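Local coordinates for PUA domain-containing protein (Archaeoglobus fulgidus DSM 4304, PDB 2Q07) that is of unknown function but probably binds RNA through its PUA domain, as a C-terminal part of an archaeosine synthase type 1 family protein of tRNA modification, at residues Tyr16-Phe28 and Arg171-Ile183. Numbering follows the deposited sequence.
Sequences YFFERALECYKPF and RILEHMLSYQFGI
Arg20 NE donates to Tyr179 O at 2.7 Å, in the carbonyl plane and on a lone pair, while NH2 adds weak bonds to Tyr179 O and Ser178 O. These carbonyls lie in the last turn of helix 168-181, just before Gly182 leaves it with positive phi. Past the end of helix 16-24, Lys26 N gives its hydrogen to His175 NE2 (3.0 Å, 166°); His175 ND1 donates to Arg171 O, fixing the imidazole's rotation and leaving NE2 as acceptor. With chi1 at 180°, Arg20 CG lies over one face of the Tyr179 ring, 3.7 Å from the centroid, and the bend at chi2 (56°) carries the guanidinium to Tyr179 O. That ring is a knob among Tyr16, Phe17, Arg20 and Ala21, its OH 3.5 Å from Phe17 CD1 at the phenyl edge. Replacing Arg20 by an alanine is likely to leave the Tyr179 and Ser178 carbonyls without their guanidinium donor and to thin the cover over the Tyr179 ring. At the far end, Phe28 CB and CG lie over one face of the Arg171 guanidinium, which is salt-bridged to Asp167. Helix 16-24, packed behind on helix 94-111, thus joins the DUF5591 region to the pre-PUA region, and the Arg20 guanidinium is probably favoured by the partial negative charge at the C-terminal end of helix 168-181.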
ATOM      1  N   TYR A  16      -8.196  -9.969   1.867  1.00 26.90           N
ATOM      2  CA  TYR A  16      -7.390  -9.865   0.659  1.00 27.31           C
ATOM      3  C   TYR A  16      -6.261  -8.869   0.867  1.00 25.24           C
ATOM      4  O   TYR A  16      -5.106  -9.132   0.517  1.00 25.23           O
ATOM      5  CB  TYR A  16      -8.246  -9.401  -0.520  1.00 26.82           C
ATOM      6  CG  TYR A  16      -7.425  -9.190  -1.768  1.00 31.40           C
ATOM      7  CD1 TYR A  16      -6.761 -10.257  -2.369  1.00 32.17           C
ATOM      8  CD2 TYR A  16      -7.286  -7.917  -2.336  1.00 34.26           C
ATOM      9  CE1 TYR A  16      -5.981 -10.074  -3.502  1.00 34.21           C
ATOM     10  CE2 TYR A  16      -6.504  -7.719  -3.475  1.00 35.66           C
ATOM     11  CZ  TYR A  16      -5.855  -8.806  -4.051  1.00 36.02           C
ATOM     12  OH  TYR A  16      -5.079  -8.635  -5.175  1.00 36.91           O
ATOM     13  N   PHE A  17      -6.615  -7.718   1.431  1.00 24.32           N
ATOM     14  CA  PHE A  17      -5.650  -6.664   1.700  1.00 22.53           C
ATOM     15  C   PHE A  17      -4.510  -7.206   2.559  1.00 23.10           C
ATOM     16  O   PHE A  17      -3.335  -7.032   2.236  1.00 22.18           O
ATOM     17  CB  PHE A  17      -6.329  -5.507   2.435  1.00 23.42           C
ATOM     18  CG  PHE A  17      -5.369  -4.461   2.929  1.00 24.51           C
ATOM     19  CD1 PHE A  17      -4.711  -3.619   2.031  1.00 24.95           C
ATOM     20  CD2 PHE A  17      -5.082  -4.351   4.287  1.00 24.98           C
ATOM     21  CE1 PHE A  17      -3.779  -2.689   2.479  1.00 23.59           C
ATOM     22  CE2 PHE A  17      -4.147  -3.420   4.749  1.00 24.87           C
ATOM     23  CZ  PHE A  17      -3.494  -2.589   3.844  1.00 21.65           C
ATOM     24  N   PHE A  18      -4.876  -7.857   3.660  1.00 22.24           N
ATOM     25  CA  PHE A  18      -3.910  -8.425   4.589  1.00 22.00           C
ATOM     26  C   PHE A  18      -2.935  -9.386   3.935  1.00 22.20           C
ATOM     27  O   PHE A  18      -1.719  -9.270   4.106  1.00 23.07           O
ATOM     28  CB  PHE A  18      -4.636  -9.156   5.717  1.00 21.12           C
ATOM     29  CG  PHE A  18      -4.989  -8.278   6.879  1.00 19.60           C
ATOM     30  CD1 PHE A  18      -6.221  -8.400   7.505  1.00 17.65           C
ATOM     31  CD2 PHE A  18      -4.077  -7.338   7.364  1.00 19.81           C
ATOM     32  CE1 PHE A  18      -6.551  -7.604   8.597  1.00 18.61           C
ATOM     33  CE2 PHE A  18      -4.397  -6.539   8.457  1.00 19.40           C
ATOM     34  CZ  PHE A  18      -5.639  -6.673   9.074  1.00 17.49           C
ATOM     35  N   GLU A  19      -3.473 -10.329   3.179  1.00 21.95           N
ATOM     36  CA  GLU A  19      -2.651 -11.331   2.528  1.00 23.54           C
ATOM     37  C   GLU A  19      -1.765 -10.791   1.420  1.00 21.26           C
ATOM     38  O   GLU A  19      -0.604 -11.182   1.305  1.00 18.76           O
ATOM     39  CB  GLU A  19      -3.541 -12.465   2.006  1.00 28.78           C
ATOM     40  CG  GLU A  19      -4.076 -13.355   3.135  1.00 33.97           C
ATOM     41  CD  GLU A  19      -4.898 -14.535   2.644  1.00 38.67           C
ATOM     42  OE1 GLU A  19      -5.035 -15.516   3.410  1.00 41.23           O
ATOM     43  OE2 GLU A  19      -5.414 -14.485   1.506  1.00 41.50           O
ATOM     44  N   ARG A  20      -2.304  -9.882   0.615  1.00 19.50           N
ATOM     45  CA  ARG A  20      -1.542  -9.311  -0.484  1.00 17.02           C
ATOM     46  C   ARG A  20      -0.472  -8.354   0.020  1.00 17.24           C
ATOM     47  O   ARG A  20       0.647  -8.336  -0.497  1.00 16.26           O
ATOM     48  CB  ARG A  20      -2.480  -8.600  -1.459  1.00 18.26           C
ATOM     49  CG  ARG A  20      -1.788  -7.963  -2.644  1.00 21.72           C
ATOM     50  CD  ARG A  20      -0.960  -8.965  -3.411  1.00 23.12           C
ATOM     51  NE  ARG A  20      -0.381  -8.365  -4.603  1.00 27.40           N
ATOM     52  CZ  ARG A  20       0.355  -9.026  -5.489  1.00 29.69           C
ATOM     53  NH1 ARG A  20       0.608 -10.317  -5.317  1.00 28.37           N
ATOM     54  NH2 ARG A  20       0.831  -8.397  -6.555  1.00 31.17           N
ATOM     55  N   ALA A  21      -0.813  -7.555   1.026  1.00 15.84           N
ATOM     56  CA  ALA A  21       0.154  -6.612   1.571  1.00 17.58           C
ATOM     57  C   ALA A  21       1.291  -7.386   2.224  1.00 15.52           C
ATOM     58  O   ALA A  21       2.451  -7.010   2.117  1.00 16.35           O
ATOM     59  CB  ALA A  21      -0.521  -5.677   2.587  1.00 17.16           C
ATOM     60  N   LEU A  22       0.953  -8.492   2.876  1.00 20.37           N
ATOM     61  CA  LEU A  22       1.953  -9.309   3.543  1.00 21.98           C
ATOM     62  C   LEU A  22       2.956  -9.912   2.566  1.00 22.53           C
ATOM     63  O   LEU A  22       4.133 -10.019   2.878  1.00 21.91           O
ATOM     64  CB  LEU A  22       1.280 -10.427   4.349  1.00 22.11           C
ATOM     65  CG  LEU A  22       2.181 -11.290   5.240  1.00 23.42           C
ATOM     66  CD1 LEU A  22       2.763 -10.467   6.381  1.00 21.99           C
ATOM     67  CD2 LEU A  22       1.359 -12.445   5.794  1.00 23.50           C
ATOM     68  N   GLU A  23       2.513 -10.316   1.382  1.00 25.38           N
ATOM     69  CA  GLU A  23       3.475 -10.896   0.451  1.00 26.64           C
ATOM     70  C   GLU A  23       4.279  -9.840  -0.307  1.00 25.04           C
ATOM     71  O   GLU A  23       5.343 -10.139  -0.842  1.00 25.85           O
ATOM     72  CB  GLU A  23       2.792 -11.877  -0.523  1.00 29.05           C
ATOM     73  CG  GLU A  23       1.750 -11.306  -1.452  1.00 34.63           C
ATOM     74  CD  GLU A  23       1.165 -12.372  -2.386  1.00 39.50           C
ATOM     75  OE1 GLU A  23       1.934 -12.977  -3.165  1.00 41.05           O
ATOM     76  OE2 GLU A  23      -0.064 -12.608  -2.340  1.00 40.36           O
ATOM     77  N   CYS A  24       3.792  -8.602  -0.315  1.00 23.40           N
ATOM     78  CA  CYS A  24       4.484  -7.519  -1.015  1.00 21.73           C
ATOM     79  C   CYS A  24       5.318  -6.634  -0.084  1.00 19.04           C
ATOM     80  O   CYS A  24       6.070  -5.775  -0.546  1.00 19.26           O
ATOM     81  CB  CYS A  24       3.469  -6.645  -1.765  1.00 20.84           C
ATOM     82  SG  CYS A  24       2.450  -7.555  -2.966  1.00 25.80           S
ATOM     83  N   TYR A  25       5.187  -6.862   1.219  1.00 16.95           N
ATOM     84  CA  TYR A  25       5.881  -6.073   2.236  1.00 17.29           C
ATOM     85  C   TYR A  25       7.398  -6.235   2.244  1.00 17.87           C
ATOM     86  O   TYR A  25       7.906  -7.317   2.512  1.00 16.42           O
ATOM     87  CB  TYR A  25       5.316  -6.438   3.612  1.00 16.78           C
ATOM     88  CG  TYR A  25       5.770  -5.559   4.750  1.00 14.73           C
ATOM     89  CD1 TYR A  25       5.938  -4.181   4.577  1.00 15.37           C
ATOM     90  CD2 TYR A  25       5.993  -6.096   6.015  1.00 13.13           C
ATOM     91  CE1 TYR A  25       6.318  -3.361   5.641  1.00 15.77           C
ATOM     92  CE2 TYR A  25       6.371  -5.291   7.082  1.00 14.07           C
ATOM     93  CZ  TYR A  25       6.533  -3.928   6.893  1.00 16.64           C
ATOM     94  OH  TYR A  25       6.907  -3.132   7.950  1.00 16.85           O
ATOM     95  N   LYS A  26       8.122  -5.163   1.946  1.00 20.49           N
ATOM     96  CA  LYS A  26       9.587  -5.236   1.957  1.00 22.30           C
ATOM     97  C   LYS A  26      10.220  -4.087   2.734  1.00 22.19           C
ATOM     98  O   LYS A  26      10.363  -2.977   2.228  1.00 22.48           O
ATOM     99  CB  LYS A  26      10.136  -5.273   0.526  1.00 23.39           C
ATOM    100  CG  LYS A  26       9.492  -6.356  -0.335  1.00 28.87           C
ATOM    101  CD  LYS A  26      10.188  -6.500  -1.682  1.00 32.44           C
ATOM    102  CE  LYS A  26       9.388  -7.395  -2.621  1.00 34.50           C
ATOM    103  NZ  LYS A  26       8.038  -6.809  -2.935  1.00 36.24           N
ATOM    104  N   PRO A  27      10.612  -4.350   3.987  1.00 21.71           N
ATOM    105  CA  PRO A  27      11.239  -3.362   4.873  1.00 21.95           C
ATOM    106  C   PRO A  27      12.571  -2.831   4.346  1.00 21.66           C
ATOM    107  O   PRO A  27      13.207  -3.445   3.489  1.00 20.59           O
ATOM    108  CB  PRO A  27      11.423  -4.138   6.178  1.00 21.94           C
ATOM    109  CG  PRO A  27      10.301  -5.126   6.147  1.00 22.30           C
ATOM    110  CD  PRO A  27      10.337  -5.602   4.716  1.00 22.17           C
ATOM    111  N   PHE A  28      12.984  -1.682   4.866  1.00 21.23           N
ATOM    112  CA  PHE A  28      14.255  -1.078   4.491  1.00 20.27           C
ATOM    113  C   PHE A  28      15.086  -0.863   5.758  1.00 21.86           C
ATOM    114  O   PHE A  28      16.206  -0.347   5.703  1.00 19.53           O
ATOM    115  CB  PHE A  28      14.017   0.255   3.781  1.00 18.51           C
ATOM    116  CG  PHE A  28      13.262   1.260   4.609  1.00 19.12           C
ATOM    117  CD1 PHE A  28      13.914   2.016   5.588  1.00 18.99           C
ATOM    118  CD2 PHE A  28      11.902   1.459   4.408  1.00 14.24           C
ATOM    119  CE1 PHE A  28      13.220   2.954   6.346  1.00 18.13           C
ATOM    120  CE2 PHE A  28      11.195   2.396   5.161  1.00 16.47           C
ATOM    121  CZ  PHE A  28      11.853   3.147   6.131  1.00 16.95           C
ATOM    122  N   ARG A 171       9.252   4.443  -1.426  1.00 20.57           N
ATOM    123  CA  ARG A 171       8.907   3.109  -0.932  1.00 20.54           C
ATOM    124  C   ARG A 171       7.397   2.882  -1.040  1.00 19.22           C
ATOM    125  O   ARG A 171       6.939   1.789  -1.385  1.00 17.14           O
ATOM    126  CB  ARG A 171       9.336   2.941   0.533  1.00 24.41           C
ATOM    127  CG  ARG A 171      10.596   2.112   0.734  1.00 30.86           C
ATOM    128  CD  ARG A 171      11.839   2.949   0.582  1.00 36.20           C
ATOM    129  NE  ARG A 171      13.053   2.144   0.688  1.00 41.78           N
ATOM    130  CZ  ARG A 171      14.251   2.638   0.987  1.00 43.37           C
ATOM    131  NH1 ARG A 171      14.394   3.936   1.220  1.00 45.54           N
ATOM    132  NH2 ARG A 171      15.310   1.840   1.042  1.00 43.30           N
ATOM    133  N   ILE A 172       6.632   3.925  -0.739  1.00 17.34           N
ATOM    134  CA  ILE A 172       5.170   3.868  -0.801  1.00 16.28           C
ATOM    135  C   ILE A 172       4.697   3.578  -2.225  1.00 16.67           C
ATOM    136  O   ILE A 172       3.868   2.704  -2.441  1.00 16.64           O
ATOM    137  CB  ILE A 172       4.542   5.209  -0.340  1.00 12.67           C
ATOM    138  CG1 ILE A 172       4.682   5.363   1.176  1.00 16.70           C
ATOM    139  CG2 ILE A 172       3.096   5.276  -0.728  1.00 12.50           C
ATOM    140  CD1 ILE A 172       4.170   6.698   1.707  1.00 11.53           C
ATOM    141  N   LEU A 173       5.223   4.333  -3.184  1.00 16.42           N
ATOM    142  CA  LEU A 173       4.852   4.166  -4.577  1.00 18.63           C
ATOM    143  C   LEU A 173       5.303   2.801  -5.079  1.00 17.69           C
ATOM    144  O   LEU A 173       4.558   2.124  -5.792  1.00 15.97           O
ATOM    145  CB  LEU A 173       5.464   5.289  -5.429  1.00 19.08           C
ATOM    146  CG  LEU A 173       4.872   6.698  -5.275  1.00 20.00           C
ATOM    147  CD1 LEU A 173       5.682   7.684  -6.120  1.00 22.94           C
ATOM    148  CD2 LEU A 173       3.408   6.711  -5.716  1.00 21.82           C
ATOM    149  N   GLU A 174       6.510   2.384  -4.699  1.00 16.61           N
ATOM    150  CA  GLU A 174       7.013   1.080  -5.121  1.00 16.42           C
ATOM    151  C   GLU A 174       6.128  -0.032  -4.564  1.00 16.69           C
ATOM    152  O   GLU A 174       5.853  -1.012  -5.256  1.00 14.02           O
ATOM    153  CB  GLU A 174       8.456   0.857  -4.650  1.00 18.69           C
ATOM    154  CG  GLU A 174       9.438   1.881  -5.190  1.00 23.39           C
ATOM    155  CD  GLU A 174      10.862   1.642  -4.723  1.00 26.73           C
ATOM    156  OE1 GLU A 174      11.061   1.295  -3.535  1.00 28.89           O
ATOM    157  OE2 GLU A 174      11.789   1.812  -5.546  1.00 27.14           O
ATOM    158  N   HIS A 175       5.687   0.119  -3.315  1.00 14.57           N
ATOM    159  CA  HIS A 175       4.839  -0.890  -2.687  1.00 15.60           C
ATOM    160  C   HIS A 175       3.454  -0.960  -3.304  1.00 15.61           C
ATOM    161  O   HIS A 175       2.843  -2.017  -3.321  1.00 18.11           O
ATOM    162  CB  HIS A 175       4.706  -0.656  -1.173  1.00 15.46           C
ATOM    163  CG  HIS A 175       5.807  -1.273  -0.368  1.00 14.61           C
ATOM    164  ND1 HIS A 175       7.104  -0.812  -0.404  1.00 11.63           N
ATOM    165  CD2 HIS A 175       5.812  -2.343   0.463  1.00 13.54           C
ATOM    166  CE1 HIS A 175       7.864  -1.575   0.363  1.00 13.84           C
ATOM    167  NE2 HIS A 175       7.103  -2.514   0.900  1.00 14.24           N
HETATM  168  N   MSE A 176       2.947   0.163  -3.804  1.00 18.59           N
HETATM  169  CA  MSE A 176       1.621   0.153  -4.416  1.00 19.56           C
HETATM  170  C   MSE A 176       1.663  -0.557  -5.766  1.00 18.52           C
HETATM  171  O   MSE A 176       0.725  -1.263  -6.132  1.00 20.77           O
HETATM  172  CB  MSE A 176       1.099   1.576  -4.569  1.00 21.53           C
HETATM  173  CG  MSE A 176       0.962   2.281  -3.233  1.00 26.59           C
HETATM  174 SE   MSE A 176       0.150   4.001  -3.376  1.00 32.33          SE
HETATM  175  CE  MSE A 176       1.707   5.100  -3.576  1.00 33.40           C
ATOM    176  N   LEU A 177       2.754  -0.362  -6.498  1.00 15.49           N
ATOM    177  CA  LEU A 177       2.950  -1.008  -7.792  1.00 17.96           C
ATOM    178  C   LEU A 177       3.034  -2.523  -7.571  1.00 18.70           C
ATOM    179  O   LEU A 177       2.426  -3.320  -8.295  1.00 19.20           O
ATOM    180  CB  LEU A 177       4.247  -0.499  -8.425  1.00 14.71           C
ATOM    181  CG  LEU A 177       4.158   0.822  -9.184  1.00 16.61           C
ATOM    182  CD1 LEU A 177       5.538   1.207  -9.723  1.00 16.71           C
ATOM    183  CD2 LEU A 177       3.158   0.660 -10.338  1.00 14.57           C
ATOM    184  N   SER A 178       3.798  -2.904  -6.553  1.00 18.89           N
ATOM    185  CA  SER A 178       3.979  -4.302  -6.185  1.00 18.47           C
ATOM    186  C   SER A 178       2.622  -4.902  -5.821  1.00 18.61           C
ATOM    187  O   SER A 178       2.227  -5.942  -6.339  1.00 16.14           O
ATOM    188  CB  SER A 178       4.942  -4.389  -4.998  1.00 17.53           C
ATOM    189  OG  SER A 178       5.266  -5.728  -4.681  1.00 17.83           O
ATOM    190  N   TYR A 179       1.909  -4.217  -4.931  1.00 18.25           N
ATOM    191  CA  TYR A 179       0.590  -4.646  -4.487  1.00 17.44           C
ATOM    192  C   TYR A 179      -0.354  -4.907  -5.679  1.00 17.60           C
ATOM    193  O   TYR A 179      -0.875  -6.011  -5.858  1.00 15.23           O
ATOM    194  CB  TYR A 179      -0.012  -3.560  -3.581  1.00 15.74           C
ATOM    195  CG  TYR A 179      -1.322  -3.935  -2.927  1.00 19.58           C
ATOM    196  CD1 TYR A 179      -1.349  -4.487  -1.646  1.00 21.69           C
ATOM    197  CD2 TYR A 179      -2.536  -3.763  -3.596  1.00 20.01           C
ATOM    198  CE1 TYR A 179      -2.542  -4.861  -1.048  1.00 21.13           C
ATOM    199  CE2 TYR A 179      -3.743  -4.136  -3.006  1.00 22.04           C
ATOM    200  CZ  TYR A 179      -3.734  -4.687  -1.732  1.00 22.85           C
ATOM    201  OH  TYR A 179      -4.907  -5.083  -1.146  1.00 24.64           O
ATOM    202  N   GLN A 180      -0.554  -3.880  -6.492  1.00 17.84           N
ATOM    203  CA  GLN A 180      -1.457  -3.948  -7.642  1.00 17.68           C
ATOM    204  C   GLN A 180      -1.027  -4.764  -8.851  1.00 17.16           C
ATOM    205  O   GLN A 180      -1.859  -5.421  -9.472  1.00 17.84           O
ATOM    206  CB  GLN A 180      -1.781  -2.535  -8.115  1.00 16.17           C
ATOM    207  CG  GLN A 180      -2.445  -1.674  -7.067  1.00 18.83           C
ATOM    208  CD  GLN A 180      -2.540  -0.228  -7.494  1.00 16.55           C
ATOM    209  OE1 GLN A 180      -3.050   0.077  -8.568  1.00 23.13           O
ATOM    210  NE2 GLN A 180      -2.058   0.673  -6.648  1.00 18.02           N
ATOM    211  N   PHE A 181       0.259  -4.738  -9.182  1.00 17.81           N
ATOM    212  CA  PHE A 181       0.739  -5.446 -10.368  1.00 16.14           C
ATOM    213  C   PHE A 181       1.867  -6.442 -10.155  1.00 16.60           C
ATOM    214  O   PHE A 181       2.245  -7.151 -11.089  1.00 19.59           O
ATOM    215  CB  PHE A 181       1.190  -4.424 -11.420  1.00 16.75           C
ATOM    216  CG  PHE A 181       0.202  -3.323 -11.658  1.00 16.89           C
ATOM    217  CD1 PHE A 181       0.490  -2.019 -11.260  1.00 20.92           C
ATOM    218  CD2 PHE A 181      -1.022  -3.588 -12.262  1.00 20.86           C
ATOM    219  CE1 PHE A 181      -0.420  -0.995 -11.457  1.00 17.44           C
ATOM    220  CE2 PHE A 181      -1.950  -2.565 -12.467  1.00 21.18           C
ATOM    221  CZ  PHE A 181      -1.648  -1.267 -12.062  1.00 18.82           C
ATOM    222  N   GLY A 182       2.421  -6.497  -8.946  1.00 15.17           N
ATOM    223  CA  GLY A 182       3.498  -7.431  -8.699  1.00 12.20           C
ATOM    224  C   GLY A 182       4.757  -7.052  -9.449  1.00 19.26           C
ATOM    225  O   GLY A 182       5.529  -7.923  -9.851  1.00 21.58           O
ATOM    226  N   ILE A 183       4.958  -5.752  -9.666  1.00 19.42           N
ATOM    227  CA  ILE A 183       6.159  -5.265 -10.345  1.00 20.85           C
ATOM    228  C   ILE A 183       6.636  -4.015  -9.613  1.00 22.24           C
ATOM    229  O   ILE A 183       5.996  -3.553  -8.663  1.00 20.07           O
ATOM    230  CB  ILE A 183       5.904  -4.842 -11.830  1.00 21.30           C
ATOM    231  CG1 ILE A 183       5.182  -3.489 -11.879  1.00 23.70           C
ATOM    232  CG2 ILE A 183       5.091  -5.904 -12.566  1.00 20.40           C
ATOM    233  CD1 ILE A 183       4.897  -2.995 -13.295  1.00 24.59           C
TER